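Local coordinates for protein probable ss-1,3-N-acetylglucosaminyltransferase (Staphylococcus aureus subsp. aureus N315, PDB 6H21) that is probably a glycosyltransferase with a GT-A fold, seen here holding uridine-diphosphate-N-acetylglucosamine and manganese, at residues I25-N30 and V92-G97; E53-D58 and L98-A103; F108-D113 and E220-V225. All blocks are in the same frame, centred on the assembly; numbering follows the deposited sequence.

Contact 1: I25-N30 and V92-G97. With UD1 (uridine-diphosphate-N-acetylglucosamine), chain X.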
# COMPACT_ATOMS: atom_id res chain seq x y z
N ILE C 25 -22.87 -43.23 9.14
CA ILE C 25 -22.83 -42.63 10.46
C ILE C 25 -23.54 -41.28 10.38
O ILE C 25 -23.07 -40.37 9.71
CB ILE C 25 -21.37 -42.50 10.95
CG1 ILE C 25 -20.68 -43.88 11.01
CG2 ILE C 25 -21.31 -41.77 12.28
CD1 ILE C 25 -19.21 -43.83 11.34
N MET C 26 -24.68 -41.18 11.07
CA MET C 26 -25.52 -39.99 11.02
C MET C 26 -25.77 -39.46 12.42
O MET C 26 -26.57 -40.03 13.16
CB MET C 26 -26.86 -40.30 10.35
CG MET C 26 -27.74 -39.08 10.19
SD MET C 26 -29.29 -39.44 9.33
CE MET C 26 -30.11 -40.50 10.52
N PRO C 27 -25.13 -38.34 12.82
CA PRO C 27 -25.50 -37.65 14.06
C PRO C 27 -26.81 -36.89 13.85
O PRO C 27 -27.06 -36.38 12.76
CB PRO C 27 -24.32 -36.69 14.28
CG PRO C 27 -23.83 -36.38 12.89
CD PRO C 27 -24.05 -37.65 12.10
N THR C 28 -27.65 -36.85 14.90
CA THR C 28 -28.93 -36.14 14.88
C THR C 28 -28.99 -35.20 16.10
O THR C 28 -28.34 -35.45 17.11
CB THR C 28 -30.12 -37.11 14.87
OG1 THR C 28 -30.11 -37.91 16.06
CG2 THR C 28 -30.12 -38.03 13.67
N PHE C 29 -29.76 -34.13 15.96
CA PHE C 29 -30.05 -33.21 17.05
C PHE C 29 -31.27 -32.35 16.68
O PHE C 29 -31.19 -31.50 15.79
CB PHE C 29 -28.84 -32.33 17.36
CG PHE C 29 -29.09 -31.34 18.47
CD1 PHE C 29 -29.28 -31.78 19.78
CD2 PHE C 29 -29.18 -29.99 18.21
CE1 PHE C 29 -29.52 -30.88 20.80
CE2 PHE C 29 -29.43 -29.08 19.23
CZ PHE C 29 -29.60 -29.53 20.52
N ASN C 30 -32.40 -32.62 17.35
CA ASN C 30 -33.65 -31.84 17.23
C ASN C 30 -34.13 -31.76 15.78
O ASN C 30 -34.58 -30.71 15.33
CB ASN C 30 -33.48 -30.43 17.79
CG ASN C 30 -33.36 -30.41 19.29
OD1 ASN C 30 -33.44 -31.45 19.94
ND2 ASN C 30 -33.19 -29.22 19.85
N VAL C 92 -18.33 -35.37 18.49
CA VAL C 92 -18.45 -36.50 19.45
C VAL C 92 -19.39 -37.58 18.90
O VAL C 92 -19.05 -38.77 18.91
CB VAL C 92 -18.88 -36.01 20.85
CG1 VAL C 92 -19.25 -37.15 21.76
CG2 VAL C 92 -17.79 -35.16 21.50
N PRO C 93 -20.62 -37.23 18.45
CA PRO C 93 -21.50 -38.22 17.83
C PRO C 93 -20.84 -39.00 16.68
O PRO C 93 -21.02 -40.19 16.56
CB PRO C 93 -22.71 -37.43 17.30
CG PRO C 93 -22.64 -36.07 17.99
CD PRO C 93 -21.23 -35.90 18.50
N ARG C 94 -20.08 -38.31 15.82
CA ARG C 94 -19.39 -38.98 14.73
C ARG C 94 -18.30 -39.90 15.28
O ARG C 94 -18.14 -41.03 14.78
CB ARG C 94 -18.82 -37.97 13.72
CG ARG C 94 -19.85 -37.37 12.78
CD ARG C 94 -19.22 -36.30 11.92
NE ARG C 94 -20.10 -35.59 11.00
CZ ARG C 94 -19.78 -34.43 10.41
NH1 ARG C 94 -18.64 -33.85 10.74
NH2 ARG C 94 -20.58 -33.87 9.52
N ASN C 95 -17.57 -39.45 16.31
CA ASN C 95 -16.56 -40.29 16.98
C ASN C 95 -17.24 -41.54 17.56
O ASN C 95 -16.71 -42.64 17.43
CB ASN C 95 -15.80 -39.56 18.09
CG ASN C 95 -14.77 -38.58 17.60
OD1 ASN C 95 -14.36 -38.62 16.44
ND2 ASN C 95 -14.34 -37.69 18.48
N THR C 96 -18.40 -41.36 18.21
CA THR C 96 -19.14 -42.48 18.81
C THR C 96 -19.49 -43.53 17.74
O THR C 96 -19.37 -44.73 17.99
CB THR C 96 -20.43 -42.00 19.49
OG1 THR C 96 -20.14 -40.90 20.35
CG2 THR C 96 -21.10 -43.11 20.27
N GLY C 97 -19.94 -43.06 16.57
CA GLY C 97 -20.25 -43.88 15.39
C GLY C 97 -19.05 -44.67 14.88
O GLY C 97 -19.19 -45.84 14.55
C1' UD1 X . -22.11 -27.64 7.92
C2' UD1 X . -21.20 -27.97 6.73
C3' UD1 X . -21.12 -29.48 6.55
C4' UD1 X . -20.67 -30.13 7.85
C5' UD1 X . -21.50 -29.66 9.05
C6' UD1 X . -20.97 -30.21 10.38
C7' UD1 X . -21.14 -26.30 4.92
C8' UD1 X . -21.81 -25.82 3.66
N2' UD1 X . -21.71 -27.34 5.52
O1' UD1 X . -23.41 -28.17 7.64
O3' UD1 X . -20.21 -29.80 5.48
O4' UD1 X . -20.79 -31.55 7.73
O5' UD1 X . -21.56 -28.22 9.11
O6' UD1 X . -19.58 -29.94 10.56
O7' UD1 X . -20.13 -25.77 5.35
N1 UD1 X . -25.40 -31.96 15.08
C2 UD1 X . -24.99 -32.64 16.25
N3 UD1 X . -25.00 -32.04 17.43
C4 UD1 X . -25.41 -30.78 17.55
C5 UD1 X . -25.82 -30.07 16.42
C6 UD1 X . -25.80 -30.68 15.16
O2 UD1 X . -24.60 -33.81 16.20
O4 UD1 X . -25.41 -30.27 18.69
C1B UD1 X . -25.33 -32.70 13.82
C2B UD1 X . -26.55 -32.52 12.93
O2' UD1 X . -27.63 -33.34 13.37
C3B UD1 X . -25.99 -32.93 11.57
C4B UD1 X . -24.52 -32.52 11.65
O4B UD1 X . -24.21 -32.28 13.04
O3B UD1 X . -26.08 -34.35 11.39
C5B UD1 X . -24.22 -31.24 10.88
O5B UD1 X . -25.23 -30.29 11.18
PA UD1 X . -25.96 -29.44 10.04
O1A UD1 X . -26.95 -28.58 10.76
O2A UD1 X . -26.38 -30.30 8.85
O3A UD1 X . -24.76 -28.51 9.59
PB UD1 X . -24.76 -27.62 8.27
O1B UD1 X . -24.59 -26.19 8.69
O2B UD1 X . -25.90 -27.97 7.33

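Contact 2: E53-D58 and L98-A103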
# COMPACT_ATOMS: atom_id res chain seq x y z
N GLU C 53 -25.15 -50.77 7.11
CA GLU C 53 -25.91 -50.40 8.27
C GLU C 53 -25.98 -48.88 8.33
O GLU C 53 -25.09 -48.19 7.86
CB GLU C 53 -25.28 -50.96 9.55
CG GLU C 53 -23.82 -50.57 9.77
CD GLU C 53 -23.15 -51.20 10.99
OE1 GLU C 53 -23.79 -52.02 11.67
OE2 GLU C 53 -21.99 -50.88 11.25
N LEU C 54 -27.03 -48.38 8.96
CA LEU C 54 -27.12 -47.01 9.35
C LEU C 54 -26.97 -46.95 10.88
O LEU C 54 -27.71 -47.63 11.62
CB LEU C 54 -28.46 -46.46 8.88
CG LEU C 54 -28.82 -45.09 9.43
CD1 LEU C 54 -27.82 -44.05 9.00
CD2 LEU C 54 -30.22 -44.72 9.01
N ILE C 55 -25.96 -46.19 11.33
CA ILE C 55 -25.73 -45.93 12.75
C ILE C 55 -26.20 -44.50 13.02
O ILE C 55 -25.59 -43.57 12.52
CB ILE C 55 -24.25 -46.12 13.14
CG1 ILE C 55 -23.71 -47.49 12.73
CG2 ILE C 55 -24.06 -45.87 14.63
CD1 ILE C 55 -22.21 -47.65 12.88
N ILE C 56 -27.26 -44.35 13.81
CA ILE C 56 -27.75 -43.03 14.22
C ILE C 56 -27.24 -42.74 15.64
O ILE C 56 -27.50 -43.49 16.58
CB ILE C 56 -29.28 -42.94 14.14
CG1 ILE C 56 -29.82 -43.47 12.81
CG2 ILE C 56 -29.73 -41.51 14.41
CD1 ILE C 56 -31.33 -43.54 12.72
N ILE C 57 -26.54 -41.61 15.78
CA ILE C 57 -26.10 -41.16 17.08
C ILE C 57 -26.81 -39.85 17.41
O ILE C 57 -26.51 -38.84 16.82
CB ILE C 57 -24.57 -40.96 17.12
CG1 ILE C 57 -23.83 -42.13 16.48
CG2 ILE C 57 -24.14 -40.69 18.56
CD1 ILE C 57 -23.93 -43.41 17.27
N ASP C 58 -27.73 -39.88 18.38
CA ASP C 58 -28.48 -38.68 18.73
C ASP C 58 -27.76 -37.89 19.83
O ASP C 58 -27.50 -38.41 20.92
CB ASP C 58 -29.91 -39.00 19.15
CG ASP C 58 -30.69 -37.73 19.44
OD1 ASP C 58 -31.01 -37.01 18.47
OD2 ASP C 58 -30.88 -37.45 20.63
N LEU C 98 -17.88 -44.03 14.79
CA LEU C 98 -16.64 -44.72 14.33
C LEU C 98 -16.33 -45.95 15.20
O LEU C 98 -16.02 -47.03 14.67
CB LEU C 98 -15.48 -43.72 14.33
CG LEU C 98 -15.55 -42.67 13.22
CD1 LEU C 98 -14.52 -41.57 13.43
CD2 LEU C 98 -15.38 -43.34 11.86
N LYS C 99 -16.44 -45.79 16.52
CA LYS C 99 -16.14 -46.87 17.49
C LYS C 99 -17.15 -48.02 17.33
O LYS C 99 -16.81 -49.18 17.57
CB LYS C 99 -16.12 -46.29 18.91
N MET C 100 -18.38 -47.70 16.92
CA MET C 100 -19.44 -48.69 16.75
C MET C 100 -19.29 -49.47 15.44
O MET C 100 -19.75 -50.60 15.36
CB MET C 100 -20.82 -48.01 16.79
CG MET C 100 -21.20 -47.58 18.19
SD MET C 100 -22.67 -46.54 18.26
CE MET C 100 -23.93 -47.73 17.81
N SER C 101 -18.70 -48.87 14.41
CA SER C 101 -18.61 -49.53 13.10
C SER C 101 -17.39 -50.46 13.05
O SER C 101 -16.28 -50.07 13.41
CB SER C 101 -18.56 -48.51 11.99
OG SER C 101 -18.25 -49.14 10.76
N LYS C 102 -17.60 -51.67 12.57
CA LYS C 102 -16.54 -52.59 12.23
C LYS C 102 -16.64 -52.88 10.73
O LYS C 102 -16.25 -53.94 10.29
CB LYS C 102 -16.64 -53.87 13.07
CG LYS C 102 -16.41 -53.70 14.57
N ALA C 103 -17.15 -51.91 9.96
CA ALA C 103 -17.33 -52.07 8.52
C ALA C 103 -16.01 -51.79 7.79
O ALA C 103 -15.02 -51.33 8.39
CB ALA C 103 -18.45 -51.18 8.05
O HOH W 1 -20.15 -52.65 11.96

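Contact 3: F108-D113 and E220-V225. With MN (manganese (II) ion), chain Y; MN (manganese (II) ion), chain Z; UD1 (uridine-diphosphate-N-acetylglucosamine), chain X.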
# COMPACT_ATOMS: atom_id res chain seq x y z
N PHE C 108 -20.10 -40.59 6.20
CA PHE C 108 -20.74 -39.61 7.06
C PHE C 108 -21.88 -38.93 6.30
O PHE C 108 -21.70 -38.35 5.22
CB PHE C 108 -19.72 -38.61 7.63
CG PHE C 108 -18.65 -39.25 8.47
CD1 PHE C 108 -18.92 -39.64 9.78
CD2 PHE C 108 -17.39 -39.51 7.96
CE1 PHE C 108 -17.94 -40.25 10.55
CE2 PHE C 108 -16.42 -40.12 8.74
CZ PHE C 108 -16.69 -40.48 10.03
N LEU C 109 -23.07 -39.00 6.89
CA LEU C 109 -24.27 -38.38 6.39
C LEU C 109 -24.79 -37.43 7.46
O LEU C 109 -24.98 -37.82 8.59
CB LEU C 109 -25.30 -39.48 6.08
CG LEU C 109 -26.71 -39.00 5.77
CD1 LEU C 109 -26.76 -38.16 4.49
CD2 LEU C 109 -27.65 -40.18 5.66
N ASP C 110 -25.03 -36.17 7.08
CA ASP C 110 -25.68 -35.22 7.98
C ASP C 110 -27.19 -35.48 7.93
O ASP C 110 -27.73 -35.90 6.89
CB ASP C 110 -25.26 -33.78 7.66
CG ASP C 110 -23.80 -33.49 7.98
OD1 ASP C 110 -23.16 -34.31 8.69
OD2 ASP C 110 -23.30 -32.44 7.53
N SER C 111 -27.84 -35.22 9.08
CA SER C 111 -29.23 -35.58 9.36
C SER C 111 -30.23 -34.79 8.51
O SER C 111 -31.41 -35.12 8.50
CB SER C 111 -29.52 -35.39 10.83
OG SER C 111 -29.23 -34.06 11.21
N ASP C 112 -29.78 -33.75 7.81
CA ASP C 112 -30.66 -32.93 6.99
C ASP C 112 -30.46 -33.20 5.48
O ASP C 112 -31.18 -32.64 4.67
CB ASP C 112 -30.47 -31.44 7.31
CG ASP C 112 -29.05 -30.93 7.14
OD1 ASP C 112 -28.13 -31.76 6.94
OD2 ASP C 112 -28.85 -29.69 7.21
N ASP C 113 -29.50 -34.05 5.10
CA ASP C 113 -29.13 -34.25 3.65
C ASP C 113 -29.76 -35.55 3.12
O ASP C 113 -30.47 -36.24 3.86
CB ASP C 113 -27.61 -34.21 3.47
CG ASP C 113 -26.95 -32.89 3.85
OD1 ASP C 113 -27.63 -31.85 3.77
OD2 ASP C 113 -25.76 -32.92 4.26
N GLU C 220 -25.53 -37.19 -9.07
CA GLU C 220 -25.38 -36.38 -7.87
C GLU C 220 -25.71 -37.28 -6.67
O GLU C 220 -26.88 -37.44 -6.31
CB GLU C 220 -26.25 -35.12 -7.94
CG GLU C 220 -25.84 -34.15 -9.05
CD GLU C 220 -26.63 -32.85 -9.06
OE1 GLU C 220 -27.69 -32.78 -8.41
OE2 GLU C 220 -26.19 -31.91 -9.73
N TYR C 221 -24.67 -37.89 -6.09
CA TYR C 221 -24.82 -38.99 -5.15
C TYR C 221 -25.21 -38.51 -3.75
O TYR C 221 -25.85 -39.25 -3.01
CB TYR C 221 -23.52 -39.79 -5.05
CG TYR C 221 -23.22 -40.67 -6.24
CD1 TYR C 221 -24.00 -41.78 -6.51
CD2 TYR C 221 -22.15 -40.39 -7.08
CE1 TYR C 221 -23.71 -42.61 -7.58
CE2 TYR C 221 -21.86 -41.21 -8.16
CZ TYR C 221 -22.64 -42.32 -8.41
OH TYR C 221 -22.37 -43.14 -9.47
N TYR C 222 -24.77 -37.30 -3.38
CA TYR C 222 -25.04 -36.71 -2.07
C TYR C 222 -25.66 -35.33 -2.26
O TYR C 222 -25.03 -34.46 -2.85
CB TYR C 222 -23.76 -36.63 -1.24
CG TYR C 222 -23.98 -36.22 0.20
CD1 TYR C 222 -24.37 -34.93 0.53
CD2 TYR C 222 -23.79 -37.13 1.22
CE1 TYR C 222 -24.59 -34.57 1.85
CE2 TYR C 222 -24.00 -36.78 2.55
CZ TYR C 222 -24.39 -35.49 2.86
OH TYR C 222 -24.61 -35.15 4.16
N ILE C 223 -26.89 -35.14 -1.77
CA ILE C 223 -27.64 -33.91 -1.97
C ILE C 223 -27.57 -33.08 -0.68
O ILE C 223 -28.10 -33.51 0.34
CB ILE C 223 -29.09 -34.20 -2.41
CG1 ILE C 223 -29.12 -35.06 -3.68
CG2 ILE C 223 -29.87 -32.91 -2.59
CD1 ILE C 223 -30.33 -35.97 -3.77
N VAL C 224 -26.90 -31.92 -0.76
CA VAL C 224 -26.76 -31.01 0.33
C VAL C 224 -28.03 -30.15 0.37
O VAL C 224 -28.34 -29.48 -0.58
CB VAL C 224 -25.49 -30.14 0.19
CG1 VAL C 224 -25.43 -29.06 1.26
CG2 VAL C 224 -24.22 -30.99 0.20
N VAL C 225 -28.79 -30.21 1.47
CA VAL C 225 -29.98 -29.39 1.55
C VAL C 225 -29.67 -28.14 2.39
O VAL C 225 -29.10 -28.24 3.48
CB VAL C 225 -31.23 -30.13 2.05
CG1 VAL C 225 -31.28 -31.58 1.60
CG2 VAL C 225 -31.43 -30.04 3.55
MN MN Y . -26.67 -29.98 6.82
MN MN Z . -29.81 -27.64 8.02
C1' UD1 X . -22.11 -27.64 7.92
C2' UD1 X . -21.20 -27.97 6.73
C3' UD1 X . -21.12 -29.48 6.55
C4' UD1 X . -20.67 -30.13 7.85
C5' UD1 X . -21.50 -29.66 9.05
C6' UD1 X . -20.97 -30.21 10.38
C7' UD1 X . -21.14 -26.30 4.92
C8' UD1 X . -21.81 -25.82 3.66
N2' UD1 X . -21.71 -27.34 5.52
O1' UD1 X . -23.41 -28.17 7.64
O3' UD1 X . -20.21 -29.80 5.48
O4' UD1 X . -20.79 -31.55 7.73
O5' UD1 X . -21.56 -28.22 9.11
O6' UD1 X . -19.58 -29.94 10.56
O7' UD1 X . -20.13 -25.77 5.35
N1 UD1 X . -25.40 -31.96 15.08
C2 UD1 X . -24.99 -32.64 16.25
N3 UD1 X . -25.00 -32.04 17.43
C4 UD1 X . -25.41 -30.78 17.55
C5 UD1 X . -25.82 -30.07 16.42
C6 UD1 X . -25.80 -30.68 15.16
O2 UD1 X . -24.60 -33.81 16.20
O4 UD1 X . -25.41 -30.27 18.69
C1B UD1 X . -25.33 -32.70 13.82
C2B UD1 X . -26.55 -32.52 12.93
O2' UD1 X . -27.63 -33.34 13.37
C3B UD1 X . -25.99 -32.93 11.57
C4B UD1 X . -24.52 -32.52 11.65
O4B UD1 X . -24.21 -32.28 13.04
O3B UD1 X . -26.08 -34.35 11.39
C5B UD1 X . -24.22 -31.24 10.88
O5B UD1 X . -25.23 -30.29 11.18
PA UD1 X . -25.96 -29.44 10.04
O1A UD1 X . -26.95 -28.58 10.76
O2A UD1 X . -26.38 -30.30 8.85
O3A UD1 X . -24.76 -28.51 9.59
PB UD1 X . -24.76 -27.62 8.27
O1B UD1 X . -24.59 -26.19 8.69
O2B UD1 X . -25.90 -27.97 7.33
O HOH W 2 -24.83 -30.98 5.99
O HOH W 3 -27.11 -29.53 4.75

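Contact 1: I25-N30 and V92-G97
Pro27 and Pro93 touch through their CB atoms, 3.5 Å apart, where the end of a strand packs against a helix of the nucleotide-binding GT-A core. The segment axes come within 7.8 Å of each other and run roughly antiparallel, at 145°. One turn along, the helix offers Gly97, and Ile25 uses the bare backbone there: its CD1 lies 3.6 Å from Gly97 C.

Arg94 leads from this packing into the ligand pocket. Its CB leaves the helix neither toward the strand nor away from it, and CG, anti to the carbonyl carbon, lies 4.1 Å from Pro27 CG. From CG to NE the chain is extended, which carries the guanidinium past the proline to the bound uridine-diphosphate-N-acetylglucosamine. At the tip NH2 gives an in-plane hydrogen bond to UD1 O4' (2.9 Å, 147° at the hydrogen), and it also forms a salt bridge with Asp110; NH1 pairs with Asp199. Pro27 O, meanwhile, accepts from two ligand hydroxyls, UD1 O3B at 2.6 Å and, in a longer bond, UD1 O2' at 3.2 Å.

Strand 22-28 is hydrogen-bonded between 52-58 and 105-108, with Met26 turned to helix 35-43 and Ile25 to helix 91-100.

Contact 2: E53-D58 and L98-A103
Ile55 and Met100 mark one close approach of the two backbones, their CA atoms 7.9 Å apart, and Glu53 with Ala103 the other, at 8.7 Å. In this Rossmann-like GT-A core, strand 52-58 packs against the C-terminal end of helix 91-100, which stops as Ser101 leaves helical geometry. Alternate residues Glu53, Ile55 and Ile57 point their CB atoms at the helix end.

Met100 does most of the apolar work. Its chain bends at the last torsion (chi3 69°), bringing CE to 3.7 Å from Ile55 CG2, while the two side chains cross obliquely. Ile57 comes at the same methionine tip to tip, CD1 to SD at 3.5 Å. The other branch of Ile55 reaches further along the chain, its CD1 packing on Ser101 CB.

Polar groups take over beyond this. Ser101 OG accepts from Ala103 N at 3.1 Å, an ST turn that shapes the chain just past the helix, and it is also bonded to Ser23 OG. Glu53 reaches the same Ser23 with OE2 and forms a salt bridge with Arg79 through OE1. Between Glu53 and the turn sits one water, which donates to Glu53 OE2 at 2.7 Å and accepts from Lys102 N at 2.8 Å.

Contact 3: F108-D113 and E220-V225
Asp113 OD2 and Tyr222 OH make a very short hydrogen bond of 2.5 Å, the tyrosine donating to the anti lone pair of the carboxylate. Tyr222 CG leaves its strand anti to the backbone N (chi1 -171°). OD2 arrives in the plane of the ring, at its edge, although the carboxylate itself is turned 75° from that plane. The same hydroxyl accepts from Asp110 N in a nearly straight bond (3.1 Å, 168°), so the phenol links both ends of the type I turn Asp110-Asp113. Leu109 CD1 packs 3.6 Å from Tyr222 CE2. Asp113 OD1 is taken by Val225 N, which approaches from above the carboxylate plane, and one aspartate thus grips the strand at two points.

The turn presents its other side chains to metal and ligand. Asp112 chelates one manganese ion through both oxygens, OD2 at 2.2 Å, and OD2 is shared with a second manganese. Two phosphate oxygens of the bound uridine-diphosphate-N-acetylglucosamine, O2A and O2B, and two waters complete the first site. Asp113 is second shell here: one of these waters donates to Asp113 OD2 and Asp110 OD2, the other to Asp113 OD1 and Val225 O. Asp110 OD2 additionally accepts from UD1 O4' at 2.7 Å, while Ser111 N donates to UD1 O3B. Asp110 and Asp112 are consistent with the DxD motif of GT-A glycosyltransferases; Asp112 binds the metal directly, and Asp110 meets it through a water.

Further out, Leu109 packs on helix 35-43 and strand 22-28, while strand 222-225 lies between strands 114-115, antiparallel to it, and 134-142, parallel to it.

Overall arrangement
Contacts 1 and 2 divide helix 91-100 between two neighbouring parallel strands, 22-28 and 52-58, with centres about 9 Å apart; Met26 N to Ile55 O, 2.9 Å, is a probable hydrogen bond across the strand pair. Contact 3 lies about 14 Å from contact 1, centre to centre; the two adjoin and bind the same ligand, sharing UD1 O3B and UD1 O4'. They are joined by the salt bridge from Arg94 NH2 to Asp110 OD1 at 2.7 Å and by a probable hydrogen bond, Ile25 O to Leu109 N, 3.1 Å. Contact 2 is about 17 Å from contact 3 between centres, joined to it by Leu98 packing on Phe108; the side chain of Ile57 is about 7 Å from the ligand.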